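Side-chain contacts in mandelate racemase / muconate lactonizing enzyme family protein (Agrobacterium tumefaciens, PDB 4DXK), which probably acts as an isomerase or lyase of the enolase superfamily, mandelate racemase subgroup, with its exact substrate not established: residues A[1-6]-A[85-90]; A[9-12]-A[18-21]; A[22-27]-A[92-97]; A[52-57]-A[395-400]. All coordinates share one frame; numbering follows the deposited sequence. Where two conformers were deposited one is given.

Contact 1: residues A[1-6]-A[85-90]; sequences MKITKL and SAFDIA
I3 and L6, two apolar side chains of the first strand, meet the outer end of the F87 ring, and the contact across the segments is van der Waals packing with no hydrogen bond. I3 approaches F87 from the opposite direction, and its CD1 lies at the ring edge near the ring plane, 3.9 Å from F87 CZ. L6 crosses F87 at about a right angle, bringing its CD2 to 4.0 Å from F87 CE1. What lets one ring reach both is its first torsion: F87 CG stands opposite the backbone N (chi1 177°), which carries the phenyl out from the helix to the strand. V22 of strand 17-24 and V53 of helix 38-53 also touch F87, which thus sits between the sheet and the two helices of the enolase-type N-terminal domain. The backbone of I3 bonds to G55 and R56 in the turn after helix 38-53, while T4 and K5 both pair with H23 in a classic beta bulge. Side-chain polarity on the helix serves other neighbours: S85 OG bonds to V81 O and G296 N, and D88 OD1 bonds to S299 OG, joining this helix to the barrel part of the chain.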
loop_
_atom_site.group_PDB
_atom_site.type_symbol
_atom_site.label_atom_id
_atom_site.label_comp_id
_atom_site.label_asym_id
_atom_site.label_seq_id
_atom_site.Cartn_x
_atom_site.Cartn_y
_atom_site.Cartn_z
ATOM N N MET A 1 23.312 -31.405 34.236
ATOM C CA MET A 1 22.283 -31.753 35.213
ATOM C C MET A 1 20.964 -32.048 34.511
ATOM O O MET A 1 20.822 -31.808 33.307
ATOM C CB MET A 1 22.150 -30.670 36.293
ATOM C CG MET A 1 21.236 -29.506 35.950
ATOM S SD MET A 1 21.397 -28.092 37.080
ATOM C CE MET A 1 22.763 -27.227 36.318
ATOM N N LYS A 2 20.023 -32.613 35.262
ATOM C CA LYS A 2 18.714 -32.993 34.749
ATOM C C LYS A 2 17.624 -32.567 35.712
ATOM O O LYS A 2 17.808 -32.593 36.931
ATOM C CB LYS A 2 18.631 -34.511 34.564
ATOM C CG LYS A 2 19.587 -35.080 33.530
ATOM C CD LYS A 2 19.469 -36.596 33.451
ATOM C CE LYS A 2 20.249 -37.151 32.264
ATOM N NZ LYS A 2 20.167 -38.638 32.184
ATOM N N ILE A 3 16.480 -32.202 35.150
ATOM C CA ILE A 3 15.291 -31.897 35.931
ATOM C C ILE A 3 14.763 -33.188 36.546
ATOM O O ILE A 3 14.615 -34.203 35.855
ATOM C CB ILE A 3 14.212 -31.257 35.044
ATOM C CG1 ILE A 3 14.700 -29.901 34.516
ATOM C CG2 ILE A 3 12.896 -31.123 35.804
ATOM C CD1 ILE A 3 13.820 -29.306 33.431
ATOM N N THR A 4 14.499 -33.157 37.848
ATOM C CA THR A 4 14.004 -34.334 38.548
ATOM C C THR A 4 12.553 -34.202 38.987
ATOM O O THR A 4 11.837 -35.202 39.068
ATOM C CB THR A 4 14.842 -34.616 39.796
ATOM O OG1 THR A 4 14.964 -33.396 40.537
ATOM C CG2 THR A 4 16.223 -35.148 39.415
ATOM N N LYS A 5 12.139 -32.997 39.372
ATOM C CA LYS A 5 10.779 -32.788 39.875
ATOM C C LYS A 5 10.237 -31.436 39.452
ATOM O O LYS A 5 10.986 -30.467 39.340
ATOM C CB LYS A 5 10.736 -32.838 41.407
ATOM C CG LYS A 5 11.357 -34.056 42.044
ATOM C CD LYS A 5 11.511 -33.871 43.546
ATOM C CE LYS A 5 10.200 -33.463 44.199
ATOM N NZ LYS A 5 10.302 -33.416 45.693
ATOM N N LEU A 6 8.929 -31.375 39.235
ATOM C CA LEU A 6 8.230 -30.107 39.086
ATOM C C LEU A 6 7.289 -29.951 40.253
ATOM O O LEU A 6 6.467 -30.835 40.530
ATOM C CB LEU A 6 7.403 -30.050 37.806
ATOM C CG LEU A 6 8.087 -29.999 36.453
ATOM C CD1 LEU A 6 7.080 -29.544 35.389
ATOM C CD2 LEU A 6 9.320 -29.097 36.488
ATOM N N SER A 85 5.664 -19.922 30.768
ATOM C CA SER A 85 6.410 -18.724 31.141
ATOM C C SER A 85 6.973 -18.833 32.554
ATOM O O SER A 85 8.133 -18.485 32.794
ATOM C CB SER A 85 5.518 -17.483 31.028
ATOM O OG SER A 85 5.014 -17.311 29.709
ATOM N N ALA A 86 6.159 -19.322 33.489
ATOM C CA ALA A 86 6.635 -19.544 34.853
ATOM C C ALA A 86 7.787 -20.540 34.843
ATOM O O ALA A 86 8.806 -20.336 35.511
ATOM C CB ALA A 86 5.512 -20.046 35.720
ATOM N N PHE A 87 7.631 -21.613 34.071
ATOM C CA PHE A 87 8.685 -22.612 33.920
ATOM C C PHE A 87 9.975 -21.997 33.368
ATOM O O PHE A 87 11.063 -22.256 33.881
ATOM C CB PHE A 87 8.179 -23.771 33.045
ATOM C CG PHE A 87 9.207 -24.825 32.759
ATOM C CD1 PHE A 87 9.578 -25.734 33.738
ATOM C CD2 PHE A 87 9.800 -24.907 31.509
ATOM C CE1 PHE A 87 10.528 -26.700 33.472
ATOM C CE2 PHE A 87 10.753 -25.881 31.240
ATOM C CZ PHE A 87 11.109 -26.772 32.218
ATOM N N ASP A 88 9.851 -21.158 32.343
ATOM C CA ASP A 88 11.009 -20.507 31.739
ATOM C C ASP A 88 11.764 -19.634 32.746
ATOM O O ASP A 88 12.998 -19.645 32.793
ATOM C CB ASP A 88 10.568 -19.683 30.530
ATOM C CG ASP A 88 11.731 -19.019 29.824
ATOM O OD1 ASP A 88 12.443 -19.722 29.078
ATOM O OD2 ASP A 88 11.921 -17.796 30.025
ATOM N N ILE A 89 11.034 -18.880 33.560
ATOM C CA ILE A 89 11.660 -18.049 34.582
ATOM C C ILE A 89 12.500 -18.929 35.525
ATOM O O ILE A 89 13.639 -18.599 35.873
ATOM C CB ILE A 89 10.614 -17.198 35.353
ATOM C CG1 ILE A 89 9.954 -16.191 34.405
ATOM C CG2 ILE A 89 11.268 -16.477 36.526
ATOM C CD1 ILE A 89 8.673 -15.577 34.952
ATOM N N ALA A 90 11.940 -20.070 35.922
ATOM C CA ALA A 90 12.655 -20.996 36.795
ATOM C C ALA A 90 13.942 -21.507 36.137
ATOM O O ALA A 90 14.959 -21.679 36.813
ATOM C CB ALA A 90 11.760 -22.155 37.177
#

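Contact 2: residues A[9-12]-A[18-21]; sequences VRVA and LWVL
V9 and W19 form a hydrogen-bonded pair, their CA atoms 5.0 Å apart, in short strand segments that run antiparallel. V9 N donates to W19 O at 2.9 Å, with the donor tilted 26° from the carbonyl plane. The return bond is straighter: W19 N reaches V9 O at 3.0 Å, in the carbonyl plane, with an N-H...O angle of 177°. On the face that carries this pair, V11 CG2 sits in plane at the indole edge, 3.9 Å from W19 CZ3. W19 CG is anti to the carbonyl carbon (chi1 -64°), and the ring then runs along strand 9-11, with W19 NE1 bonded to E33 OE1. Next along the same face, V9 CG2 packs at 3.8 Å against L21 CD1. L18 brings its CD1 against the partner strand, 3.7 Å from R10 CG and close to V9 O. R10 continues past this methyl group to a salt bridge from its NE to E42 OE1 on helix 38-53. The short link between strands 3-11 and 17-24 makes this the beta hairpin that opens the N-terminal domain of the enolase superfamily.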
loop_
_atom_site.group_PDB
_atom_site.type_symbol
_atom_site.label_atom_id
_atom_site.label_comp_id
_atom_site.label_asym_id
_atom_site.label_seq_id
_atom_site.Cartn_x
_atom_site.Cartn_y
_atom_site.Cartn_z
ATOM N N VAL A 9 3.181 -24.424 43.769
ATOM C CA VAL A 9 2.820 -23.909 45.084
ATOM C C VAL A 9 1.761 -22.835 44.912
ATOM O O VAL A 9 1.897 -21.945 44.061
ATOM C CB VAL A 9 4.040 -23.293 45.798
ATOM C CG1 VAL A 9 3.667 -22.810 47.195
ATOM C CG2 VAL A 9 5.180 -24.290 45.873
ATOM N N ARG A 10 0.711 -22.928 45.723
ATOM C CA ARG A 10 -0.324 -21.907 45.789
ATOM C C ARG A 10 -0.558 -21.522 47.241
ATOM O O ARG A 10 -0.272 -22.303 48.157
ATOM C CB ARG A 10 -1.640 -22.392 45.170
ATOM C CG ARG A 10 -1.562 -22.573 43.662
ATOM C CD ARG A 10 -2.907 -22.912 43.024
ATOM N NE ARG A 10 -3.378 -24.248 43.382
ATOM C CZ ARG A 10 -4.363 -24.494 44.238
ATOM N NH1 ARG A 10 -4.997 -23.491 44.834
ATOM N NH2 ARG A 10 -4.715 -25.745 44.499
ATOM N N VAL A 11 -1.088 -20.320 47.449
ATOM C CA VAL A 11 -1.479 -19.872 48.782
ATOM C C VAL A 11 -2.907 -19.337 48.764
ATOM O O VAL A 11 -3.290 -18.569 47.877
ATOM C CB VAL A 11 -0.500 -18.823 49.361
ATOM C CG1 VAL A 11 0.876 -19.433 49.554
ATOM C CG2 VAL A 11 -0.417 -17.591 48.471
ATOM N N ALA A 12 -3.703 -19.750 49.745
ATOM C CA ALA A 12 -5.124 -19.421 49.747
ATOM C C ALA A 12 -5.362 -17.925 49.902
ATOM O O ALA A 12 -6.395 -17.407 49.473
ATOM C CB ALA A 12 -5.846 -20.190 50.848
ATOM N N LEU A 18 0.691 -18.305 41.273
ATOM C CA LEU A 18 1.206 -19.658 41.164
ATOM C C LEU A 18 2.720 -19.601 41.116
ATOM O O LEU A 18 3.284 -18.832 40.329
ATOM C CB LEU A 18 0.695 -20.336 39.887
ATOM C CG LEU A 18 1.211 -21.762 39.675
ATOM C CD1 LEU A 18 0.680 -22.686 40.758
ATOM C CD2 LEU A 18 0.862 -22.308 38.308
ATOM N N TRP A 19 3.380 -20.412 41.941
ATOM C CA TRP A 19 4.822 -20.617 41.822
ATOM C C TRP A 19 5.109 -21.984 41.232
ATOM O O TRP A 19 4.410 -22.971 41.519
ATOM C CB TRP A 19 5.542 -20.421 43.165
ATOM C CG TRP A 19 5.393 -19.020 43.612
ATOM C CD1 TRP A 19 6.156 -17.956 43.227
ATOM C CD2 TRP A 19 4.359 -18.496 44.448
ATOM N NE1 TRP A 19 5.688 -16.804 43.812
ATOM C CE2 TRP A 19 4.575 -17.106 44.557
ATOM C CE3 TRP A 19 3.274 -19.065 45.125
ATOM C CZ2 TRP A 19 3.745 -16.276 45.317
ATOM C CZ3 TRP A 19 2.455 -18.242 45.878
ATOM C CH2 TRP A 19 2.696 -16.865 45.971
ATOM N N VAL A 20 6.129 -22.031 40.385
ATOM C CA VAL A 20 6.597 -23.272 39.789
ATOM C C VAL A 20 8.052 -23.429 40.186
ATOM O O VAL A 20 8.875 -22.537 39.935
ATOM C CB VAL A 20 6.473 -23.224 38.252
ATOM C CG1 VAL A 20 7.093 -24.468 37.610
ATOM C CG2 VAL A 20 5.021 -23.074 37.836
ATOM N N LEU A 21 8.371 -24.551 40.815
ATOM C CA LEU A 21 9.733 -24.833 41.262
ATOM C C LEU A 21 10.272 -26.018 40.483
ATOM O O LEU A 21 9.648 -27.085 40.429
ATOM C CB LEU A 21 9.791 -25.100 42.768
ATOM C CG LEU A 21 9.644 -23.867 43.665
ATOM C CD1 LEU A 21 8.200 -23.418 43.770
ATOM C CD2 LEU A 21 10.223 -24.126 45.045
#

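Contact 3: residues A[22-27]-A[92-97]; sequences VHTDEG and WDIFGK
Next to the apolar touch of I94 with V22 and T24, D93 OD2 draws two donors: the backbone N of L31 through a hydrogen bond, and K97 NZ through a long salt bridge of 3.7 Å one helical turn on. K97 NZ has a firmer partner in T29 O, so the aspartate and the lysine together attach the helix to the loop and strand that follow strand 17-24. The packing itself rests on one methyl group. I94 crosses V22 at about a right angle, and its CD1 lies 3.7 Å from V22 CG1 and equally close to V22 O. T24 meets I94 tip to tip, with CG2 4.0 Å from I94 CD1. This methyl is turned to the helix because T24 OG1 takes the position between backbone N and carbonyl carbon (chi1 62°), where it bonds to I28 O. T24 O in turn accepts G27 N at 3.0 Å, closing a type I beta turn, with G27 in the left-handed region. V22 also touches I3 of the neighbouring strand 3-11. On another side of helix 79-99, W92 packs on helices 103-106 and 297-310, while F95 meets Q105 of a second subunit.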
loop_
_atom_site.group_PDB
_atom_site.type_symbol
_atom_site.label_atom_id
_atom_site.label_comp_id
_atom_site.label_asym_id
_atom_site.label_seq_id
_atom_site.Cartn_x
_atom_site.Cartn_y
_atom_site.Cartn_z
ATOM N N VAL A 22 11.415 -25.815 39.847
ATOM C CA VAL A 22 12.028 -26.835 39.012
ATOM C C VAL A 22 13.230 -27.402 39.762
ATOM O O VAL A 22 14.236 -26.711 39.971
ATOM C CB VAL A 22 12.460 -26.246 37.653
ATOM C CG1 VAL A 22 13.130 -27.314 36.803
ATOM C CG2 VAL A 22 11.260 -25.668 36.913
ATOM N N HIS A 23 13.105 -28.649 40.206
ATOM C CA HIS A 23 14.164 -29.303 40.965
ATOM C C HIS A 23 15.081 -30.061 40.010
ATOM O O HIS A 23 14.633 -30.548 38.965
ATOM C CB HIS A 23 13.567 -30.283 41.972
ATOM C CG HIS A 23 12.677 -29.645 42.986
ATOM N ND1 HIS A 23 13.045 -29.501 44.306
ATOM C CD2 HIS A 23 11.432 -29.124 42.884
ATOM C CE1 HIS A 23 12.064 -28.915 44.973
ATOM N NE2 HIS A 23 11.074 -28.677 44.131
ATOM N N THR A 24 16.356 -30.164 40.374
ATOM C CA THR A 24 17.349 -30.850 39.554
ATOM C C THR A 24 18.130 -31.872 40.363
ATOM O O THR A 24 18.159 -31.829 41.599
ATOM C CB THR A 24 18.356 -29.851 38.928
ATOM O OG1 THR A 24 19.089 -29.177 39.963
ATOM C CG2 THR A 24 17.635 -28.820 38.061
ATOM N N ASP A 25 18.803 -32.774 39.659
ATOM C CA ASP A 25 19.614 -33.771 40.342
ATOM C C ASP A 25 20.831 -33.179 41.050
ATOM O O ASP A 25 21.426 -33.829 41.913
ATOM C CB ASP A 25 19.992 -34.952 39.429
ATOM C CG ASP A 25 20.641 -34.533 38.120
ATOM O OD1 ASP A 25 21.017 -33.356 37.939
ATOM O OD2 ASP A 25 20.791 -35.429 37.259
ATOM N N GLU A 26 21.181 -31.945 40.709
ATOM C CA GLU A 26 22.290 -31.248 41.351
ATOM C C GLU A 26 21.816 -30.502 42.605
ATOM O O GLU A 26 22.619 -29.925 43.340
ATOM C CB GLU A 26 22.932 -30.277 40.356
ATOM C CG GLU A 26 24.249 -29.659 40.808
ATOM C CD GLU A 26 25.078 -29.144 39.647
ATOM O OE1 GLU A 26 25.813 -28.151 39.833
ATOM O OE2 GLU A 26 25.003 -29.744 38.555
ATOM N N GLY A 27 20.510 -30.513 42.849
ATOM C CA GLY A 27 19.947 -29.820 44.000
ATOM C C GLY A 27 19.749 -28.326 43.807
ATOM O O GLY A 27 19.422 -27.600 44.749
ATOM N N TRP A 92 15.821 -19.823 34.007
ATOM C CA TRP A 92 16.802 -18.746 34.096
ATOM C C TRP A 92 17.405 -18.651 35.507
ATOM O O TRP A 92 18.594 -18.374 35.668
ATOM C CB TRP A 92 16.183 -17.420 33.623
ATOM C CG TRP A 92 16.124 -17.337 32.131
ATOM C CD1 TRP A 92 15.065 -17.650 31.329
ATOM C CD2 TRP A 92 17.194 -16.968 31.266
ATOM N NE1 TRP A 92 15.411 -17.477 30.011
ATOM C CE2 TRP A 92 16.718 -17.069 29.947
ATOM C CE3 TRP A 92 18.520 -16.570 31.478
ATOM C CZ2 TRP A 92 17.518 -16.782 28.844
ATOM C CZ3 TRP A 92 19.312 -16.286 30.383
ATOM C CH2 TRP A 92 18.807 -16.387 29.080
ATOM N N ASP A 93 16.580 -18.883 36.525
ATOM C CA ASP A 93 17.051 -18.932 37.909
ATOM C C ASP A 93 18.074 -20.068 38.091
ATOM O O ASP A 93 19.139 -19.846 38.662
ATOM C CB ASP A 93 15.840 -19.109 38.828
ATOM C CG ASP A 93 16.148 -18.868 40.294
ATOM O OD1 ASP A 93 16.989 -17.997 40.636
ATOM O OD2 ASP A 93 15.506 -19.569 41.108
ATOM N N ILE A 94 17.774 -21.263 37.579
ATOM C CA ILE A 94 18.735 -22.371 37.623
ATOM C C ILE A 94 20.042 -22.009 36.917
ATOM O O ILE A 94 21.119 -22.257 37.443
ATOM C CB ILE A 94 18.146 -23.649 36.984
ATOM C CG1 ILE A 94 17.093 -24.261 37.902
ATOM C CG2 ILE A 94 19.231 -24.675 36.664
ATOM C CD1 ILE A 94 16.186 -25.244 37.212
ATOM N N PHE A 95 19.944 -21.431 35.723
ATOM C CA PHE A 95 21.118 -21.084 34.928
ATOM C C PHE A 95 21.985 -20.083 35.713
ATOM O O PHE A 95 23.209 -20.233 35.786
ATOM C CB PHE A 95 20.617 -20.527 33.586
ATOM C CG PHE A 95 21.691 -20.208 32.558
ATOM C CD1 PHE A 95 22.981 -20.702 32.644
ATOM C CD2 PHE A 95 21.358 -19.405 31.473
ATOM C CE1 PHE A 95 23.924 -20.380 31.665
ATOM C CE2 PHE A 95 22.296 -19.082 30.504
ATOM C CZ PHE A 95 23.570 -19.577 30.601
ATOM N N GLY A 96 21.356 -19.097 36.345
ATOM C CA GLY A 96 22.086 -18.152 37.175
ATOM C C GLY A 96 22.776 -18.808 38.360
ATOM O O GLY A 96 23.952 -18.559 38.642
ATOM N N LYS A 97 22.054 -19.669 39.060
ATOM C CA LYS A 97 22.663 -20.383 40.175
ATOM C C LYS A 97 23.813 -21.282 39.723
ATOM O O LYS A 97 24.835 -21.378 40.414
ATOM C CB LYS A 97 21.619 -21.188 40.935
ATOM C CG LYS A 97 20.627 -20.318 41.656
ATOM C CD LYS A 97 19.615 -21.171 42.397
ATOM C CE LYS A 97 18.502 -20.323 42.955
ATOM N NZ LYS A 97 17.546 -21.113 43.768
#

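Contact 4: residues A[52-57]-A[395-400]; sequences RVIGRD and SDAASI
The flat D396–A397 peptide receives I54 on one face: I54 CG2 stands almost directly above A397 N at 3.9 Å. On the side of the other face, S399 N lies well out of the peptide plane and bonds to D396 O at 3.1 Å, inside the terminal turn. From the other branch of I54, CD1 comes within 4.0 Å of S395 O. Both of its torsions are folded (chi1 -61°, chi2 -63°), which sends CD1 to S395 and leaves CG2 over the D396–A397 peptide. I400, the last residue, closes in with CD1 4.0 Å from I54 CB. I400 CG1 is held in the cramped site between backbone N and carbonyl carbon (chi1 58°), from which its CD1 points back to I54. The contact thus joins the turn after helix 38-53 to the chain end after strand 390-396, an edge strand of the antiparallel sheet in the enolase-type N-terminal domain. I54 belongs to a type II beta turn from V53 to R56, with R56 N bonded to V53 O and G55 at positive phi. Across from it, D396 and S399 exchange bonds in the reciprocal pattern of a capping box, although only a helix-like turn without regular helical bonds follows: D396 N donates to S399 OG at 3.0 Å, while D396 OD1 takes weak bonds from S399 N and A398 N. The polar end of S395 turns to helix 38-53, its OG bonded to H46 ND1. I54 itself also touches I3.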
loop_
_atom_site.group_PDB
_atom_site.type_symbol
_atom_site.label_atom_id
_atom_site.label_comp_id
_atom_site.label_asym_id
_atom_site.label_seq_id
_atom_site.Cartn_x
_atom_site.Cartn_y
_atom_site.Cartn_z
ATOM N N ARG A 52 7.029 -33.766 29.619
ATOM C CA ARG A 52 7.955 -33.325 28.588
ATOM C C ARG A 52 9.311 -32.873 29.116
ATOM O O ARG A 52 10.267 -32.765 28.345
ATOM C CB ARG A 52 7.336 -32.197 27.770
ATOM C CG ARG A 52 6.238 -32.688 26.861
ATOM C CD ARG A 52 5.447 -31.551 26.244
ATOM N NE ARG A 52 4.482 -32.060 25.273
ATOM C CZ ARG A 52 3.341 -32.656 25.594
ATOM N NH1 ARG A 52 2.995 -32.812 26.864
ATOM N NH2 ARG A 52 2.529 -33.094 24.636
ATOM N N VAL A 53 9.414 -32.589 30.413
ATOM C CA VAL A 53 10.659 -31.999 30.911
ATOM C C VAL A 53 11.391 -32.793 31.994
ATOM O O VAL A 53 12.575 -32.558 32.213
ATOM C CB VAL A 53 10.473 -30.538 31.383
ATOM C CG1 VAL A 53 9.806 -29.708 30.297
ATOM C CG2 VAL A 53 9.684 -30.484 32.686
ATOM N N ILE A 54 10.715 -33.703 32.689
ATOM C CA ILE A 54 11.425 -34.536 33.656
ATOM C C ILE A 54 12.489 -35.332 32.912
ATOM O O ILE A 54 12.196 -35.972 31.893
ATOM C CB ILE A 54 10.490 -35.510 34.404
ATOM C CG1 ILE A 54 9.427 -34.745 35.190
ATOM C CG2 ILE A 54 11.292 -36.439 35.327
ATOM C CD1 ILE A 54 9.987 -33.872 36.278
ATOM N N GLY A 55 13.720 -35.278 33.413
ATOM C CA GLY A 55 14.829 -35.973 32.787
ATOM C C GLY A 55 15.616 -35.113 31.811
ATOM O O GLY A 55 16.679 -35.527 31.347
ATOM N N ARG A 56 15.106 -33.921 31.493
ATOM C CA ARG A 56 15.750 -33.040 30.514
ATOM C C ARG A 56 16.789 -32.119 31.150
ATOM O O ARG A 56 16.712 -31.795 32.339
ATOM C CB ARG A 56 14.697 -32.194 29.798
ATOM C CG ARG A 56 13.732 -32.994 28.930
ATOM C CD ARG A 56 14.364 -33.340 27.588
ATOM N NE ARG A 56 14.803 -32.122 26.908
ATOM C CZ ARG A 56 14.085 -31.439 26.020
ATOM N NH1 ARG A 56 12.880 -31.862 25.642
ATOM N NH2 ARG A 56 14.582 -30.330 25.487
ATOM N N ASP A 57 17.733 -31.665 30.331
ATOM C CA ASP A 57 18.768 -30.734 30.757
ATOM C C ASP A 57 18.159 -29.328 30.811
ATOM O O ASP A 57 17.765 -28.780 29.780
ATOM C CB ASP A 57 19.904 -30.801 29.732
ATOM C CG ASP A 57 21.080 -29.916 30.076
ATOM O OD1 ASP A 57 20.970 -29.043 30.961
ATOM O OD2 ASP A 57 22.137 -30.107 29.430
ATOM N N SER A 395 5.314 -33.416 40.487
ATOM C CA SER A 395 5.490 -34.444 39.465
ATOM C C SER A 395 6.940 -34.892 39.469
ATOM O O SER A 395 7.851 -34.073 39.618
ATOM C CB SER A 395 5.180 -33.904 38.074
ATOM O OG SER A 395 3.796 -33.689 37.876
ATOM N N ASP A 396 7.152 -36.186 39.272
ATOM C CA ASP A 396 8.496 -36.726 39.109
ATOM C C ASP A 396 8.458 -37.898 38.132
ATOM O O ASP A 396 7.434 -38.138 37.490
ATOM C CB ASP A 396 9.115 -37.129 40.456
ATOM C CG ASP A 396 8.269 -38.130 41.232
ATOM O OD1 ASP A 396 7.410 -38.820 40.638
ATOM O OD2 ASP A 396 8.492 -38.239 42.457
ATOM N N ALA A 397 9.565 -38.624 38.025
ATOM C CA ALA A 397 9.668 -39.706 37.050
ATOM C C ALA A 397 8.586 -40.768 37.266
ATOM O O ALA A 397 8.079 -41.354 36.312
ATOM C CB ALA A 397 11.053 -40.332 37.093
ATOM N N ALA A 398 8.226 -40.994 38.524
ATOM C CA ALA A 398 7.248 -42.023 38.869
ATOM C C ALA A 398 5.797 -41.624 38.587
ATOM O O ALA A 398 4.938 -42.492 38.416
ATOM C CB ALA A 398 7.412 -42.434 40.322
ATOM N N SER A 399 5.514 -40.325 38.543
ATOM C CA SER A 399 4.131 -39.871 38.392
ATOM C C SER A 399 3.721 -39.541 36.955
ATOM O O SER A 399 2.527 -39.485 36.645
ATOM C CB SER A 399 3.859 -38.664 39.291
ATOM O OG SER A 399 4.540 -37.516 38.813
ATOM N N ILE A 400 4.692 -39.315 36.077
ATOM C CA ILE A 400 4.380 -38.898 34.711
ATOM C C ILE A 400 3.959 -40.056 33.814
ATOM O O ILE A 400 4.088 -41.225 34.185
ATOM C CB ILE A 400 5.540 -38.131 34.048
ATOM C CG1 ILE A 400 6.817 -38.980 34.013
ATOM C CG2 ILE A 400 5.771 -36.815 34.771
ATOM C CD1 ILE A 400 7.939 -38.349 33.214
ATOM O OXT ILE A 400 3.469 -39.834 32.707
#

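Overall arrangement
All four contacts gather round one four-stranded antiparallel sheet, in the order 30-35, 17-24, 3-11, 390-396. Contacts 1 and 3 share helix 79-99, centres about 7 Å apart, and touch through probable backbone bonds, T4 with H23 and K2 with D25, at the ends of strands 3-11 and 17-24. Contact 2 lies farther along these two strands, about 14 Å from contact 1 and 18 Å from contact 3 between centres. Contact 4, about 10 Å from contact 1, brings in the end of helix 38-53 and the last strand. In sequence, contact 2 falls within the span of contact 1, whereas 1, 3 and 4 interleave. Both chain ends therefore meet in the N-terminal domain, with the barrel in between.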